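Long-range contacts in Lin0012 protein (Listeria innocua, PDB 3K17), which probably acts as a phosphomevalonate kinase of the GHMP kinase family, using ATP to phosphorylate phosphomevalonate in the mevalonate pathway to isoprenoids: residues Y169-I173 / F349-R353; F215-W219 / I344-F349. All coordinates share one frame; numbering follows the deposited sequence.

Interaction 1 of 2, residues Y169-I173 / F349-R353; sequences YGGWI and FHTGR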
ATOM      1  N   TYR A 169      32.673 -10.816  26.639  1.00 17.63           N
ATOM      2  CA  TYR A 169      33.656 -11.076  27.696  1.00 20.18           C
ATOM      3  C   TYR A 169      34.277 -12.466  27.737  1.00 20.38           C
ATOM      4  O   TYR A 169      35.396 -12.627  28.224  1.00 20.66           O
ATOM      5  CB  TYR A 169      33.036 -10.773  29.070  1.00 18.17           C
ATOM      6  CG  TYR A 169      32.905  -9.300  29.363  1.00 21.34           C
ATOM      7  CD1 TYR A 169      32.109  -8.479  28.567  1.00 22.92           C
ATOM      8  CD2 TYR A 169      33.624  -8.712  30.403  1.00 22.90           C
ATOM      9  CE1 TYR A 169      32.039  -7.107  28.792  1.00 24.06           C
ATOM     10  CE2 TYR A 169      33.560  -7.344  30.639  1.00 22.73           C
ATOM     11  CZ  TYR A 169      32.772  -6.547  29.832  1.00 24.62           C
ATOM     12  OH  TYR A 169      32.733  -5.188  30.043  1.00 24.55           O
ATOM     13  N   GLY A 170      33.568 -13.469  27.225  1.00 18.81           N
ATOM     14  CA  GLY A 170      34.098 -14.822  27.269  1.00 15.79           C
ATOM     15  C   GLY A 170      34.077 -15.340  28.703  1.00 15.31           C
ATOM     16  O   GLY A 170      33.548 -14.684  29.603  1.00 13.83           O
ATOM     17  N   GLY A 171      34.641 -16.523  28.914  1.00 17.06           N
ATOM     18  CA  GLY A 171      34.674 -17.108  30.243  1.00 15.85           C
ATOM     19  C   GLY A 171      33.327 -17.201  30.935  1.00 18.98           C
ATOM     20  O   GLY A 171      32.284 -17.331  30.287  1.00 16.37           O
ATOM     21  N   TRP A 172      33.363 -17.145  32.265  1.00 17.02           N
ATOM     22  CA  TRP A 172      32.174 -17.210  33.098  1.00 17.09           C
ATOM     23  C   TRP A 172      31.921 -15.832  33.693  1.00 19.41           C
ATOM     24  O   TRP A 172      32.858 -15.179  34.166  1.00 17.77           O
ATOM     25  CB  TRP A 172      32.374 -18.214  34.244  1.00 17.87           C
ATOM     26  CG  TRP A 172      32.473 -19.652  33.814  1.00 17.12           C
ATOM     27  CD1 TRP A 172      33.496 -20.238  33.121  1.00 17.37           C
ATOM     28  CD2 TRP A 172      31.482 -20.669  34.001  1.00 15.31           C
ATOM     29  NE1 TRP A 172      33.199 -21.553  32.859  1.00 16.87           N
ATOM     30  CE2 TRP A 172      31.967 -21.844  33.387  1.00 17.22           C
ATOM     31  CE3 TRP A 172      30.225 -20.699  34.624  1.00 18.14           C
ATOM     32  CZ2 TRP A 172      31.239 -23.040  33.374  1.00 16.75           C
ATOM     33  CZ3 TRP A 172      29.498 -21.889  34.612  1.00 16.81           C
ATOM     34  CH2 TRP A 172      30.010 -23.043  33.990  1.00 16.50           C
ATOM     35  N   ILE A 173      30.665 -15.392  33.688  1.00 17.21           N
ATOM     36  CA  ILE A 173      30.342 -14.082  34.241  1.00 16.64           C
ATOM     37  C   ILE A 173      29.041 -14.019  35.026  1.00 17.94           C
ATOM     38  O   ILE A 173      28.136 -14.845  34.861  1.00 15.81           O
ATOM     39  CB  ILE A 173      30.214 -12.994  33.142  1.00 16.40           C
ATOM     40  CG1 ILE A 173      29.057 -13.347  32.200  1.00 16.11           C
ATOM     41  CG2 ILE A 173      31.518 -12.859  32.370  1.00 16.00           C
ATOM     42  CD1 ILE A 173      28.622 -12.209  31.272  1.00 12.84           C
ATOM     43  N   PHE A 349      32.217 -29.637  25.915  1.00 21.54           N
ATOM     44  CA  PHE A 349      32.423 -28.277  26.386  1.00 20.26           C
ATOM     45  C   PHE A 349      33.716 -27.927  27.112  1.00 21.31           C
ATOM     46  O   PHE A 349      34.300 -28.736  27.817  1.00 21.24           O
ATOM     47  CB  PHE A 349      31.250 -27.909  27.312  1.00 18.77           C
ATOM     48  CG  PHE A 349      31.450 -26.623  28.095  1.00 20.48           C
ATOM     49  CD1 PHE A 349      30.914 -25.421  27.637  1.00 19.02           C
ATOM     50  CD2 PHE A 349      32.179 -26.619  29.284  1.00 20.82           C
ATOM     51  CE1 PHE A 349      31.102 -24.236  28.348  1.00 19.15           C
ATOM     52  CE2 PHE A 349      32.374 -25.432  30.008  1.00 19.69           C
ATOM     53  CZ  PHE A 349      31.835 -24.242  29.538  1.00 20.36           C
ATOM     54  N   HIS A 350      34.142 -26.691  26.895  1.00 23.25           N
ATOM     55  CA  HIS A 350      35.255 -26.072  27.599  1.00 25.71           C
ATOM     56  C   HIS A 350      35.005 -24.582  27.382  1.00 25.08           C
ATOM     57  O   HIS A 350      34.508 -24.165  26.329  1.00 23.36           O
ATOM     58  CB  HIS A 350      36.673 -26.571  27.184  1.00 27.78           C
ATOM     59  CG  HIS A 350      37.038 -26.389  25.746  1.00 29.91           C
ATOM     60  ND1 HIS A 350      36.843 -27.374  24.801  1.00 33.21           N
ATOM     61  CD2 HIS A 350      37.684 -25.383  25.109  1.00 31.93           C
ATOM     62  CE1 HIS A 350      37.357 -26.983  23.646  1.00 30.39           C
ATOM     63  NE2 HIS A 350      37.874 -25.779  23.807  1.00 29.76           N
ATOM     64  N   THR A 351      35.262 -23.794  28.416  1.00 23.72           N
ATOM     65  CA  THR A 351      35.004 -22.360  28.383  1.00 22.85           C
ATOM     66  C   THR A 351      35.445 -21.626  27.128  1.00 21.59           C
ATOM     67  O   THR A 351      36.597 -21.717  26.720  1.00 20.21           O
ATOM     68  CB  THR A 351      35.635 -21.679  29.612  1.00 25.03           C
ATOM     69  OG1 THR A 351      35.307 -22.433  30.787  1.00 24.05           O
ATOM     70  CG2 THR A 351      35.083 -20.266  29.771  1.00 23.78           C
ATOM     71  N   GLY A 352      34.518 -20.889  26.514  1.00 21.63           N
ATOM     72  CA  GLY A 352      34.854 -20.142  25.310  1.00 19.77           C
ATOM     73  C   GLY A 352      35.597 -18.845  25.605  1.00 19.73           C
ATOM     74  O   GLY A 352      35.396 -18.232  26.652  1.00 20.67           O
ATOM     75  N   ARG A 353      36.462 -18.431  24.686  1.00 20.68           N
ATOM     76  CA  ARG A 353      37.223 -17.193  24.840  1.00 22.16           C
ATOM     77  C   ARG A 353      37.306 -16.467  23.506  1.00 19.46           C
ATOM     78  O   ARG A 353      37.494 -17.091  22.463  1.00 19.77           O
ATOM     79  CB  ARG A 353      38.657 -17.482  25.303  1.00 26.65           C
ATOM     80  CG  ARG A 353      38.792 -18.422  26.485  1.00 31.23           C
ATOM     81  CD  ARG A 353      38.321 -17.799  27.786  1.00 34.54           C
ATOM     82  NE  ARG A 353      38.778 -18.591  28.925  1.00 39.37           N
ATOM     83  CZ  ARG A 353      38.481 -18.322  30.191  1.00 42.24           C
ATOM     84  NH1 ARG A 353      37.719 -17.277  30.483  1.00 43.24           N
ATOM     85  NH2 ARG A 353      38.952 -19.094  31.164  1.00 43.19           N
TER
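Gly171 and Gly352 join the two segments through one backbone hydrogen bond. Gly171 N donates to Gly352 O over 2.9 Å. Gly170 leaves helix 162-169 with positive phi, and Gly171 also has positive phi. These two residues turn the chain from the helix into strand 172-176. The contact thus ties this turn, in the N-terminal GHMP kinase family region, to the loop that leads from strand 345-346 to strand 355-357 at the large mixed sheet.

A second hydrogen bond uses side chains. Trp172 NE1 donates to Thr351 OG1 at 3.1 Å. The hydroxyl oxygen sits at the edge of the indole, 12° out of its plane. The bond is bent, with an N-H...O angle of 146°. Thr351 OG1 is also hydrogen-bonded to Glu210, which lies in the loop after strand 204-208.

The remaining contacts are packing. The methyl Thr351 CG2 lies anti to the backbone N and reaches Gly171 CA at 3.2 Å. The same methyl lies 3.7 Å from Trp172 CD1. It also lies over one face of the Arg353 guanidinium group. The Arg353 chain bends at chi2 (-71°) and brings NH1 to 3.1 Å from Gly171 CA. Farther along, Trp172 CZ2 meets Phe349 CZ at 4.1 Å, with the ring planes turned steeply against each other.

Strand 29-35 binds both segments, since Ala34 makes backbone hydrogen bonds with Gly171 and Gly352. Two hydrogen bonds fix the contact, and close packing around Gly171 and Trp172 fills in the rest. Thr351 OG1 links the buried indole N-H to Glu210, and the close approach at Gly171 uses the small size of glycine.

Interaction 2 of 2, residues F215-W219 / I344-F349; sequences FSVGW and IKHLPF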
ATOM      1  N   PHE A 215      31.152 -29.503  33.778  1.00 22.65           N
ATOM      2  CA  PHE A 215      29.981 -28.879  33.158  1.00 21.40           C
ATOM      3  C   PHE A 215      29.615 -29.642  31.880  1.00 22.44           C
ATOM      4  O   PHE A 215      30.449 -29.808  30.987  1.00 23.30           O
ATOM      5  CB  PHE A 215      30.297 -27.426  32.808  1.00 18.47           C
ATOM      6  CG  PHE A 215      29.102 -26.621  32.371  1.00 19.26           C
ATOM      7  CD1 PHE A 215      28.072 -26.339  33.264  1.00 15.08           C
ATOM      8  CD2 PHE A 215      29.039 -26.090  31.085  1.00 18.94           C
ATOM      9  CE1 PHE A 215      27.003 -25.533  32.884  1.00 17.67           C
ATOM     10  CE2 PHE A 215      27.971 -25.282  30.694  1.00 15.82           C
ATOM     11  CZ  PHE A 215      26.955 -25.001  31.592  1.00 16.33           C
ATOM     12  N   SER A 216      28.372 -30.101  31.789  1.00 21.06           N
ATOM     13  CA  SER A 216      27.926 -30.840  30.614  1.00 21.25           C
ATOM     14  C   SER A 216      26.844 -30.086  29.840  1.00 19.91           C
ATOM     15  O   SER A 216      25.945 -29.492  30.436  1.00 20.83           O
ATOM     16  CB  SER A 216      27.398 -32.217  31.031  1.00 20.93           C
ATOM     17  OG  SER A 216      28.442 -33.025  31.551  1.00 22.36           O
ATOM     18  N   VAL A 217      26.944 -30.110  28.512  1.00 18.88           N
ATOM     19  CA  VAL A 217      25.976 -29.430  27.650  1.00 18.01           C
ATOM     20  C   VAL A 217      25.244 -30.445  26.769  1.00 17.72           C
ATOM     21  O   VAL A 217      25.871 -31.257  26.095  1.00 16.42           O
ATOM     22  CB  VAL A 217      26.672 -28.384  26.737  1.00 18.70           C
ATOM     23  CG1 VAL A 217      25.635 -27.653  25.876  1.00 17.23           C
ATOM     24  CG2 VAL A 217      27.451 -27.387  27.592  1.00 16.31           C
ATOM     25  N   GLY A 218      23.916 -30.402  26.793  1.00 18.65           N
ATOM     26  CA  GLY A 218      23.132 -31.325  25.985  1.00 18.19           C
ATOM     27  C   GLY A 218      22.056 -30.630  25.160  1.00 17.67           C
ATOM     28  O   GLY A 218      21.194 -29.954  25.710  1.00 18.36           O
ATOM     29  N   TRP A 219      22.107 -30.795  23.842  1.00 17.22           N
ATOM     30  CA  TRP A 219      21.128 -30.183  22.939  1.00 16.59           C
ATOM     31  C   TRP A 219      19.909 -31.092  22.787  1.00 16.33           C
ATOM     32  O   TRP A 219      20.038 -32.254  22.404  1.00 17.80           O
ATOM     33  CB  TRP A 219      21.765 -29.936  21.570  1.00 14.38           C
ATOM     34  CG  TRP A 219      20.855 -29.247  20.594  1.00 13.60           C
ATOM     35  CD1 TRP A 219      20.184 -28.073  20.786  1.00 11.19           C
ATOM     36  CD2 TRP A 219      20.589 -29.648  19.243  1.00 14.61           C
ATOM     37  NE1 TRP A 219      19.525 -27.714  19.636  1.00 15.30           N
ATOM     38  CE2 TRP A 219      19.758 -28.661  18.669  1.00 13.82           C
ATOM     39  CE3 TRP A 219      20.984 -30.742  18.451  1.00 16.90           C
ATOM     40  CZ2 TRP A 219      19.305 -28.730  17.341  1.00 14.22           C
ATOM     41  CZ3 TRP A 219      20.535 -30.812  17.121  1.00 14.78           C
ATOM     42  CH2 TRP A 219      19.706 -29.805  16.583  1.00 13.29           C
ATOM     43  N   ILE A 344      19.315 -36.890  23.012  1.00 20.63           N
ATOM     44  CA  ILE A 344      19.965 -35.609  23.281  1.00 18.67           C
ATOM     45  C   ILE A 344      21.379 -35.638  22.705  1.00 18.98           C
ATOM     46  O   ILE A 344      22.085 -36.633  22.846  1.00 19.90           O
ATOM     47  CB  ILE A 344      20.033 -35.353  24.815  1.00 20.81           C
ATOM     48  CG1 ILE A 344      18.622 -35.104  25.359  1.00 16.30           C
ATOM     49  CG2 ILE A 344      20.969 -34.180  25.122  1.00 17.08           C
ATOM     50  CD1 ILE A 344      18.491 -35.360  26.861  1.00 19.40           C
ATOM     51  N   LYS A 345      21.786 -34.566  22.029  1.00 19.42           N
ATOM     52  CA  LYS A 345      23.131 -34.520  21.469  1.00 20.90           C
ATOM     53  C   LYS A 345      24.090 -33.842  22.435  1.00 20.68           C
ATOM     54  O   LYS A 345      23.884 -32.693  22.827  1.00 19.48           O
ATOM     55  CB  LYS A 345      23.171 -33.768  20.129  1.00 22.77           C
ATOM     56  CG  LYS A 345      24.575 -33.695  19.546  1.00 23.40           C
ATOM     57  CD  LYS A 345      24.640 -33.005  18.183  1.00 30.42           C
ATOM     58  CE  LYS A 345      23.957 -33.834  17.104  1.00 32.39           C
ATOM     59  NZ  LYS A 345      24.424 -35.255  17.161  1.00 37.08           N
ATOM     60  N   HIS A 346      25.136 -34.565  22.814  1.00 20.05           N
ATOM     61  CA  HIS A 346      26.144 -34.037  23.721  1.00 21.69           C
ATOM     62  C   HIS A 346      26.998 -33.022  22.966  1.00 20.82           C
ATOM     63  O   HIS A 346      27.397 -33.270  21.834  1.00 20.26           O
ATOM     64  CB  HIS A 346      27.029 -35.190  24.224  1.00 22.93           C
ATOM     65  CG  HIS A 346      28.183 -34.758  25.078  1.00 23.94           C
ATOM     66  ND1 HIS A 346      28.046 -33.880  26.132  1.00 24.80           N
ATOM     67  CD2 HIS A 346      29.480 -35.149  25.083  1.00 24.34           C
ATOM     68  CE1 HIS A 346      29.207 -33.753  26.750  1.00 23.51           C
ATOM     69  NE2 HIS A 346      30.093 -34.514  26.134  1.00 24.61           N
ATOM     70  N   LEU A 347      27.257 -31.869  23.578  1.00 19.13           N
ATOM     71  CA  LEU A 347      28.113 -30.873  22.945  1.00 19.41           C
ATOM     72  C   LEU A 347      29.360 -30.696  23.823  1.00 20.27           C
ATOM     73  O   LEU A 347      29.348 -29.921  24.791  1.00 19.00           O
ATOM     74  CB  LEU A 347      27.372 -29.529  22.790  1.00 20.14           C
ATOM     75  CG  LEU A 347      26.080 -29.523  21.954  1.00 22.96           C
ATOM     76  CD1 LEU A 347      25.562 -28.090  21.791  1.00 21.27           C
ATOM     77  CD2 LEU A 347      26.348 -30.128  20.585  1.00 22.34           C
ATOM     78  N   PRO A 348      30.441 -31.445  23.523  1.00 19.61           N
ATOM     79  CA  PRO A 348      31.694 -31.359  24.288  1.00 20.21           C
ATOM     80  C   PRO A 348      31.994 -29.899  24.634  1.00 21.63           C
ATOM     81  O   PRO A 348      32.035 -29.036  23.759  1.00 20.36           O
ATOM     82  CB  PRO A 348      32.710 -31.974  23.334  1.00 21.19           C
ATOM     83  CG  PRO A 348      31.887 -33.104  22.706  1.00 17.95           C
ATOM     84  CD  PRO A 348      30.550 -32.436  22.431  1.00 19.32           C
ATOM     85  N   PHE A 349      32.217 -29.637  25.915  1.00 21.54           N
ATOM     86  CA  PHE A 349      32.423 -28.277  26.386  1.00 20.26           C
ATOM     87  C   PHE A 349      33.716 -27.927  27.112  1.00 21.31           C
ATOM     88  O   PHE A 349      34.300 -28.736  27.817  1.00 21.24           O
ATOM     89  CB  PHE A 349      31.250 -27.909  27.312  1.00 18.77           C
ATOM     90  CG  PHE A 349      31.450 -26.623  28.095  1.00 20.48           C
ATOM     91  CD1 PHE A 349      30.914 -25.421  27.637  1.00 19.02           C
ATOM     92  CD2 PHE A 349      32.179 -26.619  29.284  1.00 20.82           C
ATOM     93  CE1 PHE A 349      31.102 -24.236  28.348  1.00 19.15           C
ATOM     94  CE2 PHE A 349      32.374 -25.432  30.008  1.00 19.69           C
ATOM     95  CZ  PHE A 349      31.835 -24.242  29.538  1.00 20.36           C
TER
HETATM   96  O   HOH W   1      29.394 -30.834  27.455  1.00 21.78           O
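Strands 214-219 and 345-346 pair antiparallel at one side of a four-stranded sheet. Trp219 and Lys345 form a hydrogen-bonded pair. Trp219 N donates to Lys345 O at 2.8 Å, and Lys345 N returns a bond to Trp219 O at 2.9 Å. Gly218 and His346 form the next, non-hydrogen-bonded pair. Val217 O then accepts from Leu347 N at 2.9 Å and receives a weak second bond from His346 ND1. Beyond this point the ladder opens, and a water bridges Val217 N and Leu347 O.

The side chains continue the contact. Val217 splits its two methyls: CG1 packs on Leu347 CB, and CG2 reaches Phe349 CB at 3.8 Å. With CG anti to the backbone N (chi1 -171°), the Phe215 ring reaches over Phe349 and presents an edge to its face in a T-shaped stack, with planes at 67°. Phe215 CD2 lies over the centre of that face. At the other end, Lys345 CB meets the edge of the Trp219 indole at CE3, 4.1 Å away.

Strand 321-326 flanks strand 214-219 on the side away from 345-346. Helix 329-341 packs against Ser216, Ile344 and His346, while Tyr115 touches Trp219 and Leu347.

Overall arrangement
The centre of interaction 1 is about 11 Å from the centre of the chain, against about 17 Å for the centre of interaction 2. Yet interaction 2 is the more buried and covers more than twice the surface. It is built as a strand ladder backed by apolar side chains. Interaction 1 joins a helix-to-strand turn to an irregular segment by two hydrogen bonds, with Arg353 at its exposed end. The two share Phe349, where the chain leaves the small antiparallel sheet for the large mixed one. Trp172 CH2 also touches Phe215 CD1 at 3.9 Å. Trp172, Phe215 and Phe349 thus form an aromatic cluster, with Thr33 of strand 29-35 against it, between the two sheets.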